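Local coordinates for ABC transporter ATP-binding protein (Leptospira interrogans serovar Copenhageni, PDB 4HZI), which is the ATPase subunit of an orphan ABC transporter involved in manganese utilization and tolerance, and probably binds and hydrolyses ATP, at residues Ile40-Lys43 with Thr48-Asp51; Asn78-Met83 with Glu96-Ile101. All coordinates share one frame; numbering follows the deposited sequence.

Contact 1 of 2, residues Ile40-Lys43 with Thr48-Asp51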
ATOM      1  N   ILE A  40      25.309  12.715   5.720  1.00 28.15           N
ATOM      2  CA  ILE A  40      25.426  11.499   4.897  1.00 26.97           C
ATOM      3  C   ILE A  40      24.933  11.738   3.485  1.00 27.59           C
ATOM      4  O   ILE A  40      23.775  12.099   3.207  1.00 24.95           O
ATOM      5  CB  ILE A  40      24.740  10.264   5.563  1.00 25.41           C
ATOM      6  CG1 ILE A  40      25.572   9.780   6.738  1.00 26.34           C
ATOM      7  CG2 ILE A  40      24.516   9.130   4.553  1.00 28.64           C
ATOM      8  CD1 ILE A  40      26.854   9.003   6.418  1.00 29.54           C
ATOM      9  N   SER A  41      25.856  11.523   2.542  1.00 28.15           N
ATOM     10  CA  SER A  41      25.542  11.631   1.164  1.00 28.51           C
ATOM     11  C   SER A  41      25.852  10.334   0.423  1.00 26.22           C
ATOM     12  O   SER A  41      26.727   9.576   0.806  1.00 31.06           O
ATOM     13  CB  SER A  41      26.339  12.807   0.567  1.00 33.63           C
ATOM     14  OG  SER A  41      25.679  14.025   0.859  1.00 31.84           O
ATOM     15  N   TYR A  42      25.085  10.070  -0.618  1.00 28.47           N
ATOM     16  CA  TYR A  42      25.267   8.879  -1.437  1.00 28.69           C
ATOM     17  C   TYR A  42      25.064   9.264  -2.917  1.00 29.72           C
ATOM     18  O   TYR A  42      23.959   9.603  -3.357  1.00 27.38           O
ATOM     19  CB  TYR A  42      24.299   7.776  -1.040  1.00 27.62           C
ATOM     20  CG  TYR A  42      24.468   6.459  -1.792  1.00 27.76           C
ATOM     21  CD1 TYR A  42      25.694   5.790  -1.788  1.00 30.45           C
ATOM     22  CD2 TYR A  42      23.435   5.925  -2.534  1.00 27.57           C
ATOM     23  CE1 TYR A  42      25.886   4.611  -2.504  1.00 28.87           C
ATOM     24  CE2 TYR A  42      23.618   4.746  -3.250  1.00 34.55           C
ATOM     25  CZ  TYR A  42      24.850   4.088  -3.204  1.00 32.01           C
ATOM     26  OH  TYR A  42      25.027   2.911  -3.882  1.00 32.32           O
ATOM     27  N   LYS A  43      26.170   9.260  -3.663  1.00 31.60           N
ATOM     28  CA  LYS A  43      26.173   9.608  -5.089  1.00 31.43           C
ATOM     29  C   LYS A  43      27.028   8.583  -5.879  1.00 36.77           C
ATOM     30  O   LYS A  43      28.173   8.850  -6.242  1.00 37.10           O
ATOM     31  CB  LYS A  43      26.763  10.994  -5.221  1.00 41.30           C
ATOM     32  CG  LYS A  43      26.610  11.595  -6.608  1.00 46.37           C
ATOM     33  CD  LYS A  43      27.352  12.909  -6.732  1.00 59.35           C
ATOM     34  CE  LYS A  43      27.363  13.386  -8.175  1.00 71.69           C
ATOM     35  NZ  LYS A  43      28.560  14.226  -8.432  1.00 83.59           N
ATOM     36  N   THR A  48      22.878  12.335  -7.281  1.00 41.48           N
ATOM     37  CA  THR A  48      22.843  12.360  -5.829  1.00 38.71           C
ATOM     38  C   THR A  48      21.510  11.746  -5.349  1.00 34.73           C
ATOM     39  O   THR A  48      20.440  12.248  -5.603  1.00 38.64           O
ATOM     40  CB  THR A  48      23.039  13.793  -5.312  1.00 43.57           C
ATOM     41  OG1 THR A  48      24.324  14.270  -5.728  1.00 44.02           O
ATOM     42  CG2 THR A  48      23.004  13.843  -3.770  1.00 44.21           C
ATOM     43  N   ILE A  49      21.595  10.608  -4.710  1.00 29.48           N
ATOM     44  CA  ILE A  49      20.427   9.907  -4.206  1.00 26.65           C
ATOM     45  C   ILE A  49      20.085  10.296  -2.746  1.00 24.78           C
ATOM     46  O   ILE A  49      18.903  10.415  -2.407  1.00 27.94           O
ATOM     47  CB  ILE A  49      20.664   8.410  -4.306  1.00 30.18           C
ATOM     48  CG1 ILE A  49      20.859   8.038  -5.789  1.00 33.18           C
ATOM     49  CG2 ILE A  49      19.490   7.661  -3.736  1.00 29.73           C
ATOM     50  CD1 ILE A  49      21.251   6.604  -5.973  1.00 37.58           C
ATOM     51  N   LEU A  50      21.113  10.427  -1.919  1.00 26.34           N
ATOM     52  CA  LEU A  50      20.990  11.015  -0.585  1.00 26.56           C
ATOM     53  C   LEU A  50      21.875  12.210  -0.537  1.00 29.01           C
ATOM     54  O   LEU A  50      23.023  12.146  -0.947  1.00 26.40           O
ATOM     55  CB  LEU A  50      21.383  10.019   0.483  1.00 24.25           C
ATOM     56  CG  LEU A  50      20.527   8.752   0.425  1.00 24.58           C
ATOM     57  CD1 LEU A  50      21.058   7.733   1.398  1.00 28.61           C
ATOM     58  CD2 LEU A  50      19.052   9.012   0.731  1.00 30.17           C
ATOM     59  N   ASP A  51      21.342  13.305  -0.036  1.00 27.03           N
ATOM     60  CA  ASP A  51      22.107  14.545   0.056  1.00 27.62           C
ATOM     61  C   ASP A  51      22.199  15.152   1.449  1.00 26.20           C
ATOM     62  O   ASP A  51      21.227  15.764   1.905  1.00 29.08           O
ATOM     63  CB  ASP A  51      21.443  15.513  -0.873  1.00 30.92           C
ATOM     64  CG  ASP A  51      22.218  16.818  -1.043  1.00 39.55           C
ATOM     65  OD1 ASP A  51      23.249  17.041  -0.407  1.00 41.57           O
ATOM     66  OD2 ASP A  51      21.737  17.614  -1.841  1.00 49.46           O
TER
HETATM   67  O   HOH W   1      26.175  15.732  -0.897  1.00 47.29           O
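With chi1 at -177°, Y42 swings CG opposite its own backbone N and lays its ring beside the I49 side chain, both running the same way. I49 answers with CG1 turned to the side of its backbone N (chi1 -62°), which brings CD1 obliquely to Y42 CE2 at 4.1 Å. Behind the ring, the CB atoms of Y42 and L50 meet at 4.0 Å on one face of the sheet.

The backbone explains why two residues crowd one tyrosine. Y42 N gives a nearly straight bond to L50 O (2.9 Å), and Y42 O takes two donors in return. I49 N arrives almost in line with the carbonyl bond at 2.9 Å, while L50 N comes in on a lone pair in the carbonyl plane at the longer distance of 3.3 Å. At the outer end, the extended K43 chain slants across T48, CD lying 3.5 Å from T48 OG1. At the other end S41 OG is hydrogen-bonded to S52 N; a water beside it donates to D51 OD1.

I49 and L50 both face Y42, so this is a classic beta bulge at the end of an antiparallel pairing. Y42, I49 and L50 all touch T75 on helix 73-80, whose first residues, K73 and S74, end a probable Walker A motif. The place of Y42, on the strand just before the turn and upstream of that motif, is consistent with the A-loop of ABC ATPases, where an aromatic residue commonly packs against the adenine of ATP.

Contact 2 of 2, residues Asn78-Met83 with Glu96-Ile101; sequences NLIYGM and ETYGEI
The Y98 ring presents an edge to the last turn of helix 73-80: I80 O lies there in the ring plane, and L79 O sits close to that plane, 3.7 Å from CE2. L35, W85, I91, L106 and I110 also pack on the Y98 side chain, from loops, strands and helix 103-108, so the ring is buried. The helix closes here in a Schellman motif, with G82 as the C-prime residue. A phi of 74°, a value that suits glycine, lets the chain turn back so that M83 N reaches N78 O at 2.8 Å and G82 N reaches L79 O at 3.1 Å.

I80 O is the acceptor for the tyrosine. Y98 OH donates to it over 2.8 Å, in the carbonyl plane and on a lone pair, with a C=O...O angle of 133°. The bond satisfies the hydroxyl of a buried tyrosine, whose ring is packed by largely apolar side chains. Although the CB bond of I80 points away from the 96-101 segment, its CG2 branch stands opposite the backbone N and beside the carbonyl carbon, which leaves it 3.9 Å from Y98 OH. Next along the chain, Y81 O bonds to R107 of helix 103-108, a further tie between the helix end and its surroundings.

Y98 opens a short 3-10 turn just after strand 96-97, an outer strand of the antiparallel sheet, and its backbone bonds to I91 on strand 90-93. Within the turn, E100 OE2 accepts both T97 N and T97 OG1, each at 2.8 Å, the amide from 56° out of the carboxylate plane and the hydroxyl on the anti lone pair.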
ATOM      1  N   ASN A  78      19.298   0.729   3.535  1.00 26.51           N
ATOM      2  CA  ASN A  78      20.458  -0.044   3.065  1.00 28.52           C
ATOM      3  C   ASN A  78      21.804   0.467   3.574  1.00 25.62           C
ATOM      4  O   ASN A  78      22.691  -0.318   3.944  1.00 30.00           O
ATOM      5  CB  ASN A  78      20.473  -0.145   1.539  1.00 30.97           C
ATOM      6  CG  ASN A  78      19.330  -0.961   0.999  1.00 38.55           C
ATOM      7  OD1 ASN A  78      18.713  -1.737   1.709  1.00 50.99           O
ATOM      8  ND2 ASN A  78      19.042  -0.789  -0.265  1.00 43.88           N
ATOM      9  N   LEU A  79      21.945   1.780   3.660  1.00 23.92           N
ATOM     10  CA  LEU A  79      23.123   2.406   4.165  1.00 25.05           C
ATOM     11  C   LEU A  79      23.215   2.186   5.663  1.00 25.35           C
ATOM     12  O   LEU A  79      24.252   1.794   6.187  1.00 24.46           O
ATOM     13  CB  LEU A  79      23.088   3.876   3.768  1.00 25.40           C
ATOM     14  CG  LEU A  79      24.385   4.652   3.913  1.00 26.56           C
ATOM     15  CD1 LEU A  79      24.416   5.865   3.009  1.00 25.90           C
ATOM     16  CD2 LEU A  79      24.597   5.075   5.365  1.00 26.44           C
ATOM     17  N   ILE A  80      22.098   2.399   6.384  1.00 24.89           N
ATOM     18  CA  ILE A  80      22.115   2.106   7.833  1.00 23.67           C
ATOM     19  C   ILE A  80      22.440   0.619   8.156  1.00 24.76           C
ATOM     20  O   ILE A  80      23.112   0.331   9.142  1.00 25.09           O
ATOM     21  CB  ILE A  80      20.788   2.581   8.483  1.00 24.65           C
ATOM     22  CG1 ILE A  80      20.678   4.101   8.382  1.00 25.51           C
ATOM     23  CG2 ILE A  80      20.683   2.150   9.941  1.00 26.72           C
ATOM     24  CD1 ILE A  80      19.329   4.704   8.671  1.00 26.73           C
ATOM     25  N   TYR A  81      22.069  -0.307   7.272  1.00 25.44           N
ATOM     26  CA  TYR A  81      22.300  -1.725   7.486  1.00 26.38           C
ATOM     27  C   TYR A  81      23.644  -2.191   6.924  1.00 29.69           C
ATOM     28  O   TYR A  81      23.937  -3.393   6.911  1.00 29.34           O
ATOM     29  CB  TYR A  81      21.135  -2.528   6.896  1.00 27.17           C
ATOM     30  CG  TYR A  81      20.961  -3.930   7.450  1.00 30.83           C
ATOM     31  CD1 TYR A  81      20.895  -4.167   8.822  1.00 32.53           C
ATOM     32  CD2 TYR A  81      20.864  -5.030   6.597  1.00 33.77           C
ATOM     33  CE1 TYR A  81      20.740  -5.470   9.331  1.00 31.92           C
ATOM     34  CE2 TYR A  81      20.672  -6.312   7.097  1.00 33.14           C
ATOM     35  CZ  TYR A  81      20.618  -6.529   8.461  1.00 34.90           C
ATOM     36  OH  TYR A  81      20.461  -7.821   8.944  1.00 33.85           O
ATOM     37  N   GLY A  82      24.466  -1.255   6.469  1.00 28.49           N
ATOM     38  CA  GLY A  82      25.830  -1.552   5.977  1.00 29.97           C
ATOM     39  C   GLY A  82      25.899  -2.228   4.609  1.00 35.04           C
ATOM     40  O   GLY A  82      26.900  -2.922   4.298  1.00 31.97           O
ATOM     41  N   MET A  83      24.858  -2.057   3.796  1.00 32.03           N
ATOM     42  CA  MET A  83      24.775  -2.720   2.474  1.00 34.16           C
ATOM     43  C   MET A  83      25.393  -1.866   1.370  1.00 33.81           C
ATOM     44  O   MET A  83      25.816  -2.399   0.332  1.00 32.97           O
ATOM     45  CB  MET A  83      23.339  -3.077   2.072  1.00 34.53           C
ATOM     46  CG  MET A  83      22.615  -4.134   2.899  1.00 47.12           C
ATOM     47  SD  MET A  83      22.935  -5.867   2.457  1.00 66.29           S
ATOM     48  CE  MET A  83      22.547  -5.859   0.708  1.00 57.23           C
ATOM     49  N   GLU A  96      31.022   4.454  17.710  1.00 41.68           N
ATOM     50  CA  GLU A  96      31.866   3.869  16.661  1.00 36.77           C
ATOM     51  C   GLU A  96      31.338   4.214  15.279  1.00 36.60           C
ATOM     52  O   GLU A  96      30.192   3.933  14.972  1.00 30.17           O
ATOM     53  CB  GLU A  96      31.896   2.353  16.789  1.00 43.55           C
ATOM     54  CG  GLU A  96      32.613   1.809  17.997  1.00 49.53           C
ATOM     55  CD  GLU A  96      32.575   0.299  18.019  1.00 54.42           C
ATOM     56  OE1 GLU A  96      31.474  -0.273  18.189  1.00 51.21           O
ATOM     57  OE2 GLU A  96      33.646  -0.324  17.846  1.00 60.05           O
ATOM     58  N   THR A  97      32.188   4.770  14.434  1.00 34.17           N
ATOM     59  CA  THR A  97      31.858   4.930  13.032  1.00 29.59           C
ATOM     60  C   THR A  97      31.744   3.555  12.389  1.00 27.77           C
ATOM     61  O   THR A  97      32.306   2.562  12.873  1.00 29.50           O
ATOM     62  CB  THR A  97      32.905   5.754  12.241  1.00 35.60           C
ATOM     63  OG1 THR A  97      34.122   5.008  12.166  1.00 35.81           O
ATOM     64  CG2 THR A  97      33.154   7.095  12.902  1.00 36.58           C
ATOM     65  N   TYR A  98      31.019   3.515  11.293  1.00 28.16           N
ATOM     66  CA  TYR A  98      30.809   2.294  10.565  1.00 30.83           C
ATOM     67  C   TYR A  98      32.132   1.737  10.018  1.00 29.24           C
ATOM     68  O   TYR A  98      32.301   0.529   9.937  1.00 38.14           O
ATOM     69  CB  TYR A  98      29.793   2.505   9.471  1.00 31.09           C
ATOM     70  CG  TYR A  98      28.352   2.325   9.898  1.00 27.61           C
ATOM     71  CD1 TYR A  98      27.924   2.626  11.204  1.00 29.43           C
ATOM     72  CD2 TYR A  98      27.421   1.877   9.008  1.00 27.08           C
ATOM     73  CE1 TYR A  98      26.611   2.466  11.575  1.00 28.89           C
ATOM     74  CE2 TYR A  98      26.103   1.735   9.360  1.00 26.97           C
ATOM     75  CZ  TYR A  98      25.713   2.022  10.675  1.00 27.69           C
ATOM     76  OH  TYR A  98      24.417   1.875  11.047  1.00 29.44           O
ATOM     77  N   GLY A  99      33.076   2.616   9.762  1.00 31.87           N
ATOM     78  CA  GLY A  99      34.417   2.190   9.385  1.00 36.80           C
ATOM     79  C   GLY A  99      35.105   1.377  10.475  1.00 40.06           C
ATOM     80  O   GLY A  99      36.027   0.624  10.187  1.00 36.50           O
ATOM     81  N   GLU A 100      34.650   1.488  11.724  1.00 34.87           N
ATOM     82  CA  GLU A 100      35.338   0.804  12.816  1.00 36.01           C
ATOM     83  C   GLU A 100      34.695  -0.500  13.163  1.00 35.03           C
ATOM     84  O   GLU A 100      35.233  -1.221  13.990  1.00 39.39           O
ATOM     85  CB  GLU A 100      35.408   1.684  14.060  1.00 37.61           C
ATOM     86  CG  GLU A 100      35.997   3.059  13.812  1.00 43.47           C
ATOM     87  CD  GLU A 100      35.711   3.983  14.977  1.00 50.38           C
ATOM     88  OE1 GLU A 100      36.179   3.686  16.100  1.00 58.91           O
ATOM     89  OE2 GLU A 100      35.008   4.978  14.775  1.00 46.90           O
ATOM     90  N   ILE A 101      33.584  -0.826  12.510  1.00 35.87           N
ATOM     91  CA  ILE A 101      32.823  -2.016  12.821  1.00 38.51           C
ATOM     92  C   ILE A 101      32.778  -2.960  11.639  1.00 37.57           C
ATOM     93  O   ILE A 101      32.291  -2.592  10.559  1.00 37.90           O
ATOM     94  CB  ILE A 101      31.355  -1.651  13.174  1.00 41.42           C
ATOM     95  CG1 ILE A 101      31.323  -0.513  14.194  1.00 38.77           C
ATOM     96  CG2 ILE A 101      30.599  -2.874  13.690  1.00 41.41           C
ATOM     97  CD1 ILE A 101      29.924   0.017  14.483  1.00 39.90           C
TER

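Both contacts pack around helix 73-80 and reach the same antiparallel sheet, but at different places. Contact 1 is partly buried at the strand end and lies against the start of the helix; contact 2 is buried at the helix C-terminus. Contact 1 is mostly main-chain pairing, with exposed K43 and T48 at its margin and the larger buried area, 368 Å² against 119 Å². Contact 2 turns on one tyrosine hydroxyl and a helix carbonyl. L79 joins them: its CD1 packs 3.6 Å from I40 CG2 and 4.2 Å from L50 CD1.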